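Local coordinates for protein betainyl-CoA thiolase (Pseudomonas putida, PDB 2HLJ) that probably acts on acyl groups carried by coenzyme A, as a betainyl-CoA thiolase of the hotdog thioesterase-like superfamily, at residues A[23-28]-A[64-69]; A[27-32]-A[106-111]. One frame throughout, in Å; residues are numbered along the deposited sequence.

Contact 1. Residues A[23-28]-A[64-69]; sequences LRDAFY and INYLHE
In Y28 and Y66 alike, CG stands beside the backbone N and anti to the carbonyl carbon (chi1 -69° and -55°), and from these starts the two rings meet as a T-shaped pair with their planes at 81°. Y66 supplies the edge: its CE2 comes within 3.5 Å of Y28 CD1, while CD2 hangs over the centre of the Y28 face, so that slightly positive ring hydrogens point into the pi cloud. L23 CD2 covers the centre of the opposite face, and the Y28 ring is held between a leucine methyl and a tyrosine edge. I64 packs against both tyrosines, its CD1 lying 4.1 Å from Y28 CB and its CG1 over one face of Y66, near the rim.

Each tyrosine also uses its hydroxyl, which a purely apolar ring would lack. Y28 OH donates to H68 O at 2.7 Å, tilted modestly out of the carbonyl plane, and so ties the loop after the strand to the helix. Y66 OH gives a weak bond to D25 O at 3.0 Å, with D25 CB beside it. The D25 carboxylate turns away, to S33 and T59 of the second subunit. An alanine at Y28 would probably leave H68 O without this donor and open a gap between L23 and the edge of Y66.

The contact pins the first turn of the long helix to the end of strand 57-66, a helix-on-sheet junction of the hotdog fold, here at the dimer interface.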
loop_
_atom_site.group_PDB
_atom_site.type_symbol
_atom_site.label_atom_id
_atom_site.label_comp_id
_atom_site.label_asym_id
_atom_site.label_seq_id
_atom_site.Cartn_x
_atom_site.Cartn_y
_atom_site.Cartn_z
ATOM N N LEU A 23 -9.544 1.234 10.615
ATOM C CA LEU A 23 -9.233 0.731 9.294
ATOM C C LEU A 23 -7.749 0.322 9.239
ATOM O O LEU A 23 -6.852 1.129 9.530
ATOM C CB LEU A 23 -9.561 1.810 8.262
ATOM C CG LEU A 23 -9.406 1.466 6.770
ATOM C CD1 LEU A 23 -10.252 0.272 6.392
ATOM C CD2 LEU A 23 -9.740 2.661 5.925
ATOM N N ARG A 24 -7.498 -0.938 8.882
ATOM C CA ARG A 24 -6.119 -1.439 8.689
ATOM C C ARG A 24 -5.478 -0.778 7.467
ATOM O O ARG A 24 -6.173 -0.484 6.473
ATOM C CB ARG A 24 -6.126 -2.974 8.559
ATOM C CG ARG A 24 -4.746 -3.581 8.248
ATOM C CD ARG A 24 -4.860 -5.056 7.955
ATOM N NE ARG A 24 -5.260 -5.819 9.129
ATOM C CZ ARG A 24 -4.419 -6.167 10.102
ATOM N NH1 ARG A 24 -3.116 -5.816 10.070
ATOM N NH2 ARG A 24 -4.892 -6.856 11.126
ATOM N N ASP A 25 -4.166 -0.543 7.546
ATOM C CA ASP A 25 -3.402 0.172 6.523
ATOM C C ASP A 25 -3.641 -0.382 5.114
ATOM O O ASP A 25 -3.847 0.385 4.159
ATOM C CB ASP A 25 -1.878 0.168 6.839
ATOM C CG ASP A 25 -1.294 -1.246 7.133
ATOM O OD1 ASP A 25 -1.979 -2.317 7.006
ATOM O OD2 ASP A 25 -0.127 -1.265 7.545
ATOM N N ALA A 26 -3.681 -1.709 4.986
ATOM C CA ALA A 26 -3.803 -2.304 3.648
ATOM C C ALA A 26 -5.169 -2.024 2.999
ATOM O O ALA A 26 -5.306 -2.004 1.766
ATOM C CB ALA A 26 -3.534 -3.791 3.709
ATOM N N PHE A 27 -6.184 -1.826 3.837
ATOM C CA PHE A 27 -7.540 -1.647 3.354
ATOM C C PHE A 27 -7.780 -0.206 2.903
ATOM O O PHE A 27 -8.687 0.032 2.105
ATOM C CB PHE A 27 -8.579 -2.147 4.360
ATOM C CG PHE A 27 -8.612 -3.657 4.497
ATOM C CD1 PHE A 27 -8.841 -4.452 3.400
ATOM C CD2 PHE A 27 -8.374 -4.274 5.720
ATOM C CE1 PHE A 27 -8.841 -5.842 3.516
ATOM C CE2 PHE A 27 -8.364 -5.639 5.841
ATOM C CZ PHE A 27 -8.599 -6.426 4.730
ATOM N N TYR A 28 -6.962 0.748 3.355
ATOM C CA TYR A 28 -6.974 2.079 2.691
ATOM C C TYR A 28 -6.553 1.873 1.235
ATOM O O TYR A 28 -7.209 2.366 0.314
ATOM C CB TYR A 28 -5.988 3.047 3.297
ATOM C CG TYR A 28 -6.198 3.608 4.683
ATOM C CD1 TYR A 28 -5.933 2.850 5.804
ATOM C CD2 TYR A 28 -6.524 4.962 4.870
ATOM C CE1 TYR A 28 -6.059 3.382 7.057
ATOM C CE2 TYR A 28 -6.636 5.515 6.131
ATOM C CZ TYR A 28 -6.396 4.713 7.233
ATOM O OH TYR A 28 -6.488 5.222 8.523
ATOM N N ILE A 64 2.006 5.634 0.021
ATOM C CA ILE A 64 0.797 6.011 0.704
ATOM C C ILE A 64 1.105 6.695 2.007
ATOM O O ILE A 64 1.935 6.236 2.793
ATOM C CB ILE A 64 -0.190 4.816 0.856
ATOM C CG1 ILE A 64 -1.383 5.226 1.685
ATOM C CG2 ILE A 64 0.448 3.633 1.469
ATOM C CD1 ILE A 64 -2.505 4.248 1.489
ATOM N N ASN A 65 0.466 7.842 2.194
ATOM C CA ASN A 65 0.530 8.563 3.457
ATOM C C ASN A 65 -0.757 8.414 4.196
ATOM O O ASN A 65 -1.804 8.696 3.629
ATOM C CB ASN A 65 0.773 10.017 3.188
ATOM C CG ASN A 65 2.108 10.231 2.558
ATOM O OD1 ASN A 65 2.273 10.036 1.353
ATOM N ND2 ASN A 65 3.093 10.558 3.375
ATOM N N TYR A 66 -0.678 8.052 5.474
ATOM C CA TYR A 66 -1.880 7.895 6.292
ATOM C C TYR A 66 -1.909 9.031 7.303
ATOM O O TYR A 66 -1.046 9.093 8.164
ATOM C CB TYR A 66 -1.849 6.564 7.028
ATOM C CG TYR A 66 -1.672 5.348 6.155
ATOM C CD1 TYR A 66 -0.395 4.846 5.861
ATOM C CD2 TYR A 66 -2.777 4.612 5.724
ATOM C CE1 TYR A 66 -0.238 3.705 5.109
ATOM C CE2 TYR A 66 -2.617 3.473 4.999
ATOM C CZ TYR A 66 -1.363 3.027 4.673
ATOM O OH TYR A 66 -1.258 1.873 3.923
ATOM N N LEU A 67 -2.853 9.960 7.134
ATOM C CA LEU A 67 -2.940 11.156 7.971
ATOM C C LEU A 67 -3.880 10.954 9.152
ATOM O O LEU A 67 -3.664 11.541 10.200
ATOM C CB LEU A 67 -3.371 12.369 7.136
ATOM C CG LEU A 67 -2.433 12.826 6.009
ATOM C CD1 LEU A 67 -0.961 12.905 6.467
ATOM C CD2 LEU A 67 -2.513 11.960 4.785
ATOM N N HIS A 68 -4.895 10.103 8.996
ATOM C CA HIS A 68 -5.912 9.912 10.015
ATOM C C HIS A 68 -6.462 8.502 10.025
ATOM O O HIS A 68 -6.610 7.830 8.984
ATOM C CB HIS A 68 -7.068 10.868 9.783
ATOM C CG HIS A 68 -6.670 12.299 9.889
ATOM N ND1 HIS A 68 -6.533 12.936 11.101
ATOM C CD2 HIS A 68 -6.322 13.202 8.944
ATOM C CE1 HIS A 68 -6.145 14.183 10.896
ATOM N NE2 HIS A 68 -6.000 14.367 9.597
ATOM N N GLU A 69 -6.726 8.054 11.235
ATOM C CA GLU A 69 -7.455 6.806 11.472
ATOM C C GLU A 69 -8.854 6.935 10.922
ATOM O O GLU A 69 -9.433 8.028 10.878
ATOM C CB GLU A 69 -7.489 6.468 12.969
ATOM C CG GLU A 69 -8.485 7.310 13.791
ATOM C CD GLU A 69 -8.103 8.810 13.881
ATOM O OE1 GLU A 69 -6.901 9.151 13.709
ATOM O OE2 GLU A 69 -9.007 9.644 14.130
#

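Contact 2. Residues A[27-32]-A[106-111]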
loop_
_atom_site.group_PDB
_atom_site.type_symbol
_atom_site.label_atom_id
_atom_site.label_comp_id
_atom_site.label_asym_id
_atom_site.label_seq_id
_atom_site.Cartn_x
_atom_site.Cartn_y
_atom_site.Cartn_z
ATOM N N PHE A 27 -6.184 -1.826 3.837
ATOM C CA PHE A 27 -7.540 -1.647 3.354
ATOM C C PHE A 27 -7.780 -0.206 2.903
ATOM O O PHE A 27 -8.687 0.032 2.105
ATOM C CB PHE A 27 -8.579 -2.147 4.360
ATOM C CG PHE A 27 -8.612 -3.657 4.497
ATOM C CD1 PHE A 27 -8.841 -4.452 3.400
ATOM C CD2 PHE A 27 -8.374 -4.274 5.720
ATOM C CE1 PHE A 27 -8.841 -5.842 3.516
ATOM C CE2 PHE A 27 -8.364 -5.639 5.841
ATOM C CZ PHE A 27 -8.599 -6.426 4.730
ATOM N N TYR A 28 -6.962 0.748 3.355
ATOM C CA TYR A 28 -6.974 2.079 2.691
ATOM C C TYR A 28 -6.553 1.873 1.235
ATOM O O TYR A 28 -7.209 2.366 0.314
ATOM C CB TYR A 28 -5.988 3.047 3.297
ATOM C CG TYR A 28 -6.198 3.608 4.683
ATOM C CD1 TYR A 28 -5.933 2.850 5.804
ATOM C CD2 TYR A 28 -6.524 4.962 4.870
ATOM C CE1 TYR A 28 -6.059 3.382 7.057
ATOM C CE2 TYR A 28 -6.636 5.515 6.131
ATOM C CZ TYR A 28 -6.396 4.713 7.233
ATOM O OH TYR A 28 -6.488 5.222 8.523
ATOM N N LEU A 29 -5.477 1.104 1.030
ATOM C CA LEU A 29 -5.008 0.765 -0.323
ATOM C C LEU A 29 -5.995 -0.074 -1.131
ATOM O O LEU A 29 -6.094 0.114 -2.331
ATOM C CB LEU A 29 -3.611 0.122 -0.307
ATOM C CG LEU A 29 -2.788 0.216 -1.596
ATOM C CD1 LEU A 29 -2.317 1.658 -1.922
ATOM C CD2 LEU A 29 -1.544 -0.705 -1.499
ATOM N N LEU A 30 -6.750 -0.975 -0.490
ATOM C CA LEU A 30 -7.810 -1.689 -1.181
ATOM C C LEU A 30 -8.889 -0.766 -1.740
ATOM O O LEU A 30 -9.332 -0.927 -2.898
ATOM C CB LEU A 30 -8.453 -2.771 -0.277
ATOM C CG LEU A 30 -9.475 -3.633 -1.000
ATOM C CD1 LEU A 30 -8.852 -4.354 -2.188
ATOM C CD2 LEU A 30 -10.173 -4.634 -0.058
ATOM N N ILE A 31 -9.335 0.180 -0.919
ATOM C CA ILE A 31 -10.324 1.183 -1.343
ATOM C C ILE A 31 -9.779 1.965 -2.526
ATOM O O ILE A 31 -10.461 2.155 -3.522
ATOM C CB ILE A 31 -10.666 2.161 -0.180
ATOM C CG1 ILE A 31 -11.393 1.439 0.938
ATOM C CG2 ILE A 31 -11.421 3.387 -0.688
ATOM C CD1 ILE A 31 -11.324 2.187 2.243
ATOM N N PHE A 32 -8.522 2.389 -2.456
ATOM C CA PHE A 32 -7.914 3.013 -3.629
ATOM C C PHE A 32 -7.812 2.099 -4.879
ATOM O O PHE A 32 -7.984 2.579 -6.010
ATOM C CB PHE A 32 -6.528 3.601 -3.295
ATOM C CG PHE A 32 -6.529 4.730 -2.298
ATOM C CD1 PHE A 32 -7.570 5.647 -2.203
ATOM C CD2 PHE A 32 -5.379 4.962 -1.530
ATOM C CE1 PHE A 32 -7.499 6.710 -1.310
ATOM C CE2 PHE A 32 -5.338 5.964 -0.600
ATOM C CZ PHE A 32 -6.373 6.871 -0.508
ATOM N N ALA A 106 -6.136 10.068 3.943
ATOM C CA ALA A 106 -4.986 9.376 3.370
ATOM C C ALA A 106 -4.878 9.782 1.912
ATOM O O ALA A 106 -5.847 10.261 1.330
ATOM C CB ALA A 106 -5.179 7.876 3.447
ATOM N N ALA A 107 -3.699 9.591 1.341
ATOM C CA ALA A 107 -3.420 9.897 -0.078
ATOM C C ALA A 107 -2.396 8.891 -0.619
ATOM O O ALA A 107 -1.545 8.382 0.147
ATOM C CB ALA A 107 -2.914 11.336 -0.202
ATOM N N SER A 108 -2.454 8.588 -1.916
ATOM C CA SER A 108 -1.516 7.658 -2.516
ATOM C C SER A 108 -1.188 8.065 -3.915
ATOM O O SER A 108 -2.100 8.287 -4.714
ATOM C CB SER A 108 -2.139 6.246 -2.581
ATOM O OG SER A 108 -1.186 5.334 -3.078
ATOM N N GLU A 109 0.114 8.116 -4.217
ATOM C CA GLU A 109 0.632 8.344 -5.547
ATOM C C GLU A 109 0.991 6.988 -6.109
ATOM O O GLU A 109 1.640 6.214 -5.423
ATOM C CB GLU A 109 1.913 9.201 -5.444
ATOM C CG GLU A 109 2.439 9.668 -6.792
ATOM C CD GLU A 109 3.807 10.317 -6.710
ATOM O OE1 GLU A 109 4.372 10.396 -5.587
ATOM O OE2 GLU A 109 4.309 10.763 -7.771
ATOM N N GLN A 110 0.583 6.687 -7.343
ATOM C CA GLN A 110 0.817 5.381 -7.906
ATOM C C GLN A 110 1.193 5.459 -9.343
ATOM O O GLN A 110 0.767 6.372 -10.056
ATOM C CB GLN A 110 -0.450 4.524 -7.833
ATOM C CG GLN A 110 -1.186 4.689 -6.529
ATOM C CD GLN A 110 -2.158 3.593 -6.297
ATOM O OE1 GLN A 110 -2.631 2.963 -7.236
ATOM N NE2 GLN A 110 -2.477 3.360 -5.044
HETATM N N MSE A 111 1.968 4.472 -9.761
HETATM C CA MSE A 111 2.293 4.275 -11.165
HETATM C C MSE A 111 1.790 2.898 -11.598
HETATM O O MSE A 111 2.091 1.896 -10.965
HETATM C CB MSE A 111 3.809 4.382 -11.376
HETATM C CG MSE A 111 4.228 4.219 -12.827
HETATM SE SE MSE A 111 3.760 5.771 -13.858
HETATM C CE MSE A 111 5.000 7.045 -13.077
HETATM O O HOH W 1 -4.011 0.970 -4.698
#
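Helix 27-32 passes over strand 106-111 with the two axes 9.7 Å apart at their closest and 62° between their N-to-C directions, bringing Y28 opposite A106 and F32 opposite S108. F32 carries the largest share. Its CG lies beside the backbone N, anti to the carbonyl carbon (chi1 -64°), and its ring reaches the strand, where CD2 meets S108 CB at 3.6 Å and CZ approaches A106 O at 3.9 Å. That carbonyl oxygen lies at the ring edge, near its plane, where the weakly positive C-H groups are. Over one face, toward the rim, sits the carbonyl oxygen of Y28 from the preceding helical turn; H94 of strand 89-98 brings a second ring to F32.

Small residues suit the strand under such bulky rings. A106 offers a single methyl, whose CB lies 3.5 Å from Y28 CD2. Further along, L29 and Q110 run past each other in opposite directions, and L29 CD1 rests 3.6 Å from Q110 NE2. L29 also packs against L29 of the second subunit.

Q110 is a long polar side chain in a buried place, and its NH2 group is provided for. NE2 donates to S108 OG at 3.1 Å in a nearly straight bond (168°), with the serine oxygen almost in the amide plane; S108 OG in turn bonds to H63 O. NE2 also donates to a water 2.9 Å from it, which lies near L29 O, though that second link is long and uncertain.

With no direct hydrogen bond between helix and strand, their cohesion here rests mainly on apolar contact, while the buried serine and glutamine engage each other, the neighbouring strand and a water.

Contacts 1 and 2 are adjacent, their centres about 8 Å apart; both use helix 25-43, sharing F27 and Y28. Along the chain the helix comes first, then strand 57-66 and finally strand 104-114; the two strands are antiparallel neighbours in the five-stranded sheet, joined by a probable hydrogen bond from N65 N to A107 O (2.9 Å). Contact 1 fixes the start of the helix beside strand 57-66, the sheet running on there into the second subunit. Contact 2 carries the packing inward, its centre about 6 Å from the chain's centre against about 13 Å for contact 1. Together they lay the hotdog helix across its sheet, and the same helix contributes to core and dimer interface.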